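Local coordinates for prolyl oligopeptidase (Novosphingobium capsulatum, PDB 1YR2), which probably cleaves oligopeptides as a serine endopeptidase of the prolyl oligopeptidase family, cutting on the carboxyl side of proline and, less readily, of alanine, at residues Y88-M102 with Q702-F716. Numbering follows the deposited sequence.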
loop_
_atom_site.group_PDB
_atom_site.type_symbol
_atom_site.label_atom_id
_atom_site.label_comp_id
_atom_site.label_asym_id
_atom_site.label_seq_id
_atom_site.Cartn_x
_atom_site.Cartn_y
_atom_site.Cartn_z
ATOM N N TYR A 88 22.689 -22.183 -12.118
ATOM C CA TYR A 88 22.896 -21.073 -13.037
ATOM C C TYR A 88 23.040 -19.737 -12.272
ATOM O O TYR A 88 23.927 -18.953 -12.553
ATOM C CB TYR A 88 21.752 -20.984 -14.040
ATOM C CG TYR A 88 21.927 -19.861 -15.029
ATOM C CD1 TYR A 88 22.663 -20.052 -16.205
ATOM C CD2 TYR A 88 21.382 -18.610 -14.794
ATOM C CE1 TYR A 88 22.841 -19.012 -17.103
ATOM C CE2 TYR A 88 21.584 -17.571 -15.672
ATOM C CZ TYR A 88 22.305 -17.764 -16.810
ATOM O OH TYR A 88 22.497 -16.712 -17.676
ATOM N N LEU A 89 22.128 -19.482 -11.337
ATOM C CA LEU A 89 22.056 -18.186 -10.675
ATOM C C LEU A 89 23.288 -17.895 -9.816
ATOM O O LEU A 89 23.686 -16.731 -9.696
ATOM C CB LEU A 89 20.776 -18.044 -9.853
ATOM C CG LEU A 89 19.473 -18.015 -10.626
ATOM C CD1 LEU A 89 18.240 -18.016 -9.684
ATOM C CD2 LEU A 89 19.395 -16.831 -11.655
ATOM N N LYS A 90 23.879 -18.956 -9.249
ATOM C CA LYS A 90 25.074 -18.875 -8.388
ATOM C C LYS A 90 26.280 -18.379 -9.181
ATOM O O LYS A 90 27.242 -17.889 -8.595
ATOM C CB LYS A 90 25.405 -20.264 -7.762
ATOM C CG LYS A 90 25.874 -20.219 -6.270
ATOM C CD LYS A 90 25.799 -21.624 -5.536
ATOM C CE LYS A 90 24.324 -22.002 -5.166
ATOM N NZ LYS A 90 24.007 -23.505 -5.172
ATOM N N GLN A 91 26.221 -18.511 -10.501
ATOM C CA GLN A 91 27.272 -18.080 -11.425
ATOM C C GLN A 91 27.211 -16.571 -11.784
ATOM O O GLN A 91 28.143 -16.032 -12.361
ATOM C CB GLN A 91 27.127 -18.875 -12.720
ATOM C CG GLN A 91 28.278 -19.695 -13.189
ATOM C CD GLN A 91 27.834 -20.796 -14.160
ATOM O OE1 GLN A 91 28.215 -20.795 -15.337
ATOM N NE2 GLN A 91 26.998 -21.715 -13.675
ATOM N N LEU A 92 26.111 -15.891 -11.517
ATOM C CA LEU A 92 26.002 -14.495 -11.956
ATOM C C LEU A 92 26.846 -13.577 -11.073
ATOM O O LEU A 92 26.609 -13.501 -9.870
ATOM C CB LEU A 92 24.558 -14.035 -11.934
ATOM C CG LEU A 92 23.678 -14.812 -12.904
ATOM C CD1 LEU A 92 22.236 -14.452 -12.641
ATOM C CD2 LEU A 92 24.087 -14.504 -14.339
ATOM N N PRO A 93 27.822 -12.872 -11.653
ATOM C CA PRO A 93 28.706 -12.056 -10.835
ATOM C C PRO A 93 28.043 -10.761 -10.312
ATOM O O PRO A 93 28.629 -10.180 -9.419
ATOM C CB PRO A 93 29.886 -11.789 -11.770
ATOM C CG PRO A 93 29.281 -11.753 -13.112
ATOM C CD PRO A 93 28.168 -12.776 -13.083
ATOM N N GLU A 94 26.862 -10.357 -10.803
ATOM C CA GLU A 94 26.209 -9.140 -10.301
ATOM C C GLU A 94 25.535 -9.387 -8.926
ATOM O O GLU A 94 25.257 -8.442 -8.200
ATOM C CB GLU A 94 25.162 -8.602 -11.303
ATOM C CG GLU A 94 25.636 -8.292 -12.725
ATOM C CD GLU A 94 25.745 -9.507 -13.648
ATOM O OE1 GLU A 94 25.423 -10.652 -13.231
ATOM O OE2 GLU A 94 26.227 -9.321 -14.790
ATOM N N ARG A 95 25.331 -10.653 -8.552
ATOM C CA ARG A 95 24.464 -11.000 -7.439
ATOM C C ARG A 95 24.939 -10.483 -6.092
ATOM O O ARG A 95 24.141 -9.957 -5.300
ATOM C CB ARG A 95 24.265 -12.500 -7.326
ATOM C CG ARG A 95 23.150 -12.818 -6.392
ATOM C CD ARG A 95 22.960 -14.246 -6.099
ATOM N NE ARG A 95 21.835 -14.453 -5.174
ATOM C CZ ARG A 95 21.917 -14.421 -3.846
ATOM N NH1 ARG A 95 23.056 -14.111 -3.254
ATOM N NH2 ARG A 95 20.830 -14.655 -3.114
ATOM N N ALA A 96 26.229 -10.640 -5.843
ATOM C CA ALA A 96 26.844 -10.260 -4.576
ATOM C C ALA A 96 26.570 -8.826 -4.188
ATOM O O ALA A 96 26.199 -8.543 -3.050
ATOM C CB ALA A 96 28.355 -10.471 -4.670
ATOM N N ALA A 97 26.763 -7.923 -5.144
ATOM C CA ALA A 97 26.655 -6.503 -4.908
ATOM C C ALA A 97 25.196 -6.132 -4.688
ATOM O O ALA A 97 24.874 -5.264 -3.868
ATOM C CB ALA A 97 27.193 -5.740 -6.094
ATOM N N LEU A 98 24.304 -6.810 -5.393
ATOM C CA LEU A 98 22.866 -6.528 -5.231
ATOM C C LEU A 98 22.342 -7.022 -3.901
ATOM O O LEU A 98 21.561 -6.317 -3.259
ATOM C CB LEU A 98 22.048 -7.125 -6.358
ATOM C CG LEU A 98 22.297 -6.466 -7.720
ATOM C CD1 LEU A 98 21.958 -7.464 -8.867
ATOM C CD2 LEU A 98 21.550 -5.161 -7.939
ATOM N N GLU A 99 22.732 -8.236 -3.505
ATOM C CA GLU A 99 22.330 -8.807 -2.210
ATOM C C GLU A 99 22.809 -7.919 -1.055
ATOM O O GLU A 99 22.099 -7.740 -0.094
ATOM C CB GLU A 99 22.859 -10.209 -1.980
ATOM C CG GLU A 99 22.359 -10.830 -0.678
ATOM C CD GLU A 99 22.882 -12.248 -0.408
ATOM O OE1 GLU A 99 24.100 -12.424 -0.129
ATOM O OE2 GLU A 99 22.061 -13.206 -0.453
ATOM N N LYS A 100 24.030 -7.411 -1.178
ATOM C CA LYS A 100 24.619 -6.560 -0.152
ATOM C C LYS A 100 23.849 -5.221 -0.070
ATOM O O LYS A 100 23.606 -4.735 1.034
ATOM C CB LYS A 100 26.076 -6.297 -0.472
ATOM C CG LYS A 100 26.834 -5.436 0.524
ATOM C CD LYS A 100 28.287 -5.240 0.055
ATOM C CE LYS A 100 28.896 -3.942 0.610
ATOM N NZ LYS A 100 29.403 -4.119 1.989
ATOM N N ARG A 101 23.536 -4.622 -1.211
ATOM C CA ARG A 101 22.784 -3.378 -1.203
ATOM C C ARG A 101 21.418 -3.589 -0.544
ATOM O O ARG A 101 21.018 -2.790 0.321
ATOM C CB ARG A 101 22.601 -2.802 -2.603
ATOM C CG ARG A 101 22.069 -1.376 -2.605
ATOM C CD ARG A 101 23.093 -0.403 -2.096
ATOM N NE ARG A 101 22.542 0.867 -1.677
ATOM C CZ ARG A 101 22.167 1.164 -0.424
ATOM N NH1 ARG A 101 22.108 0.236 0.549
ATOM N NH2 ARG A 101 21.726 2.373 -0.172
ATOM N N MET A 102 20.706 -4.641 -0.938
ATOM C CA MET A 102 19.352 -4.854 -0.449
ATOM C C MET A 102 19.335 -5.115 1.055
ATOM O O MET A 102 18.541 -4.519 1.749
ATOM C CB MET A 102 18.631 -5.987 -1.130
ATOM C CG MET A 102 17.163 -6.016 -0.684
ATOM S SD MET A 102 16.203 -6.908 -1.770
ATOM C CE MET A 102 14.479 -6.775 -0.876
ATOM N N GLN A 702 13.035 -13.304 0.996
ATOM C CA GLN A 702 12.694 -12.271 0.002
ATOM C C GLN A 702 13.973 -11.587 -0.524
ATOM O O GLN A 702 14.078 -11.336 -1.699
ATOM C CB GLN A 702 11.677 -11.252 0.565
ATOM C CG GLN A 702 11.188 -10.162 -0.421
ATOM C CD GLN A 702 10.572 -8.938 0.323
ATOM O OE1 GLN A 702 9.822 -9.115 1.310
ATOM N NE2 GLN A 702 10.920 -7.718 -0.116
ATOM N N ILE A 703 14.944 -11.316 0.345
ATOM C CA ILE A 703 16.219 -10.713 -0.072
ATOM C C ILE A 703 16.962 -11.614 -1.089
ATOM O O ILE A 703 17.516 -11.117 -2.074
ATOM C CB ILE A 703 17.137 -10.476 1.138
ATOM C CG1 ILE A 703 16.587 -9.368 2.040
ATOM C CG2 ILE A 703 18.506 -10.066 0.683
ATOM C CD1 ILE A 703 17.271 -9.278 3.384
ATOM N N GLU A 704 16.992 -12.915 -0.814
ATOM C CA GLU A 704 17.679 -13.863 -1.683
ATOM C C GLU A 704 16.980 -13.902 -3.033
ATOM O O GLU A 704 17.642 -13.939 -4.064
ATOM C CB GLU A 704 17.703 -15.267 -1.051
ATOM C CG GLU A 704 18.578 -15.374 0.226
ATOM C CD GLU A 704 18.428 -16.695 0.998
ATOM O OE1 GLU A 704 17.388 -17.410 0.865
ATOM O OE2 GLU A 704 19.377 -17.026 1.771
ATOM N N GLU A 705 15.643 -13.919 -3.031
ATOM C CA GLU A 705 14.880 -13.982 -4.287
ATOM C C GLU A 705 15.125 -12.719 -5.133
ATOM O O GLU A 705 15.396 -12.804 -6.317
ATOM C CB GLU A 705 13.374 -14.107 -4.043
ATOM C CG GLU A 705 12.603 -14.299 -5.353
ATOM C CD GLU A 705 11.103 -14.554 -5.148
ATOM O OE1 GLU A 705 10.729 -15.315 -4.221
ATOM O OE2 GLU A 705 10.289 -14.024 -5.926
ATOM N N THR A 706 15.067 -11.565 -4.478
ATOM C CA THR A 706 15.259 -10.286 -5.120
ATOM C C THR A 706 16.672 -10.198 -5.715
ATOM O O THR A 706 16.857 -9.760 -6.828
ATOM C CB THR A 706 15.072 -9.174 -4.110
ATOM O OG1 THR A 706 13.702 -9.162 -3.660
ATOM C CG2 THR A 706 15.308 -7.817 -4.796
ATOM N N ALA A 707 17.665 -10.607 -4.956
ATOM C CA ALA A 707 19.035 -10.575 -5.445
ATOM C C ALA A 707 19.206 -11.463 -6.702
ATOM O O ALA A 707 19.864 -11.068 -7.626
ATOM C CB ALA A 707 19.998 -11.036 -4.366
ATOM N N ASP A 708 18.640 -12.660 -6.676
ATOM C CA ASP A 708 18.657 -13.599 -7.813
ATOM C C ASP A 708 17.980 -12.985 -9.044
ATOM O O ASP A 708 18.520 -12.963 -10.142
ATOM C CB ASP A 708 17.879 -14.862 -7.457
ATOM C CG ASP A 708 18.696 -15.875 -6.642
ATOM O OD1 ASP A 708 19.945 -15.704 -6.457
ATOM O OD2 ASP A 708 18.160 -16.903 -6.140
ATOM N N VAL A 709 16.772 -12.514 -8.841
ATOM C CA VAL A 709 16.008 -11.947 -9.949
ATOM C C VAL A 709 16.750 -10.750 -10.490
ATOM O O VAL A 709 16.923 -10.622 -11.686
ATOM C CB VAL A 709 14.580 -11.580 -9.483
ATOM C CG1 VAL A 709 13.811 -10.751 -10.510
ATOM C CG2 VAL A 709 13.785 -12.829 -9.143
ATOM N N GLN A 710 17.148 -9.823 -9.635
ATOM C CA GLN A 710 17.797 -8.643 -10.154
ATOM C C GLN A 710 19.161 -8.920 -10.795
ATOM O O GLN A 710 19.555 -8.256 -11.740
ATOM C CB GLN A 710 17.842 -7.540 -9.110
ATOM C CG GLN A 710 16.469 -6.931 -8.873
ATOM C CD GLN A 710 16.485 -5.711 -7.967
ATOM O OE1 GLN A 710 17.575 -5.177 -7.631
ATOM N NE2 GLN A 710 15.300 -5.229 -7.609
ATOM N N ALA A 711 19.906 -9.866 -10.269
ATOM C CA ALA A 711 21.166 -10.261 -10.911
ATOM C C ALA A 711 20.890 -10.800 -12.322
ATOM O O ALA A 711 21.628 -10.481 -13.261
ATOM C CB ALA A 711 21.848 -11.333 -10.081
ATOM N N PHE A 712 19.852 -11.625 -12.460
ATOM C CA PHE A 712 19.441 -12.172 -13.778
ATOM C C PHE A 712 19.058 -11.024 -14.713
ATOM O O PHE A 712 19.579 -10.882 -15.821
ATOM C CB PHE A 712 18.297 -13.152 -13.567
ATOM C CG PHE A 712 17.853 -13.887 -14.792
ATOM C CD1 PHE A 712 16.822 -13.394 -15.566
ATOM C CD2 PHE A 712 18.370 -15.119 -15.089
ATOM C CE1 PHE A 712 16.383 -14.133 -16.668
ATOM C CE2 PHE A 712 17.928 -15.872 -16.190
ATOM C CZ PHE A 712 16.955 -15.382 -16.966
ATOM N N LEU A 713 18.149 -10.181 -14.279
ATOM C CA LEU A 713 17.744 -9.028 -15.105
ATOM C C LEU A 713 18.925 -8.090 -15.430
ATOM O O LEU A 713 19.022 -7.571 -16.553
ATOM C CB LEU A 713 16.620 -8.228 -14.428
ATOM C CG LEU A 713 15.354 -9.024 -14.082
ATOM C CD1 LEU A 713 14.281 -8.101 -13.446
ATOM C CD2 LEU A 713 14.783 -9.731 -15.323
ATOM N N ALA A 714 19.786 -7.822 -14.454
ATOM C CA ALA A 714 20.985 -6.998 -14.699
ATOM C C ALA A 714 21.920 -7.597 -15.733
ATOM O O ALA A 714 22.446 -6.903 -16.566
ATOM C CB ALA A 714 21.783 -6.809 -13.406
ATOM N N HIS A 715 22.150 -8.887 -15.622
ATOM C CA HIS A 715 23.067 -9.600 -16.523
ATOM C C HIS A 715 22.595 -9.432 -17.972
ATOM O O HIS A 715 23.368 -9.048 -18.845
ATOM C CB HIS A 715 23.102 -11.065 -16.145
ATOM C CG HIS A 715 24.094 -11.859 -16.930
ATOM N ND1 HIS A 715 25.454 -11.695 -16.778
ATOM C CD2 HIS A 715 23.928 -12.804 -17.886
ATOM C CE1 HIS A 715 26.089 -12.517 -17.600
ATOM N NE2 HIS A 715 25.190 -13.209 -18.278
ATOM N N PHE A 716 21.280 -9.584 -18.187
ATOM C CA PHE A 716 20.729 -9.586 -19.534
ATOM C C PHE A 716 20.370 -8.182 -20.060
ATOM O O PHE A 716 20.090 -8.034 -21.252
ATOM C CB PHE A 716 19.567 -10.585 -19.620
ATOM C CG PHE A 716 20.048 -11.980 -19.654
ATOM C CD1 PHE A 716 20.691 -12.461 -20.799
ATOM C CD2 PHE A 716 19.967 -12.804 -18.534
ATOM C CE1 PHE A 716 21.262 -13.747 -20.811
ATOM C CE2 PHE A 716 20.502 -14.092 -18.556
ATOM C CZ PHE A 716 21.149 -14.561 -19.688
#
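Arg95 sends its chain out on the side facing away from its backbone N (chi1 -167°), extended as far as NE, and so runs across helix 702-716 to Asp708. Arg95 NE forms a salt bridge with Asp708 OD1 at 2.6 Å, on the anti side but tilted out of the carboxylate plane, a one-point contact and not a flat two-pronged pair; Asp708 OD2 makes a second salt bridge, to Arg686 of strand 683-687. Ala707 CB lies over one guanidinium face, and Glu99 OE2 takes weak bonds from NH1 and NH2. Replaced by an alanine, Arg95 would probably leave the Asp708 and Glu99 carboxylates without this shared cation and open a gap over Ala707. As in other prolyl oligopeptidases, the chain ahead of the first propeller strand (110-117) belongs with the catalytic half, packing on helix 699-717 of the alpha/beta-hydrolase domain; the axes of 95-102 and 702-716 cross at 139°, 8.6 Å apart. Small side chains permit this approach: Glu99 CB is 3.8 Å from Ala707 CB. Toward the C-terminal end of helix 702-716, Glu94, bent at chi2 (81°), accepts a 3.2 Å bond at OE2 from His715 ND1, in the imidazole plane, and Leu92 CD2 makes a CH-pi contact over that ring's face. Toward its N-terminal end, Met102 SD rests 3.3 Å from Thr706 CG2.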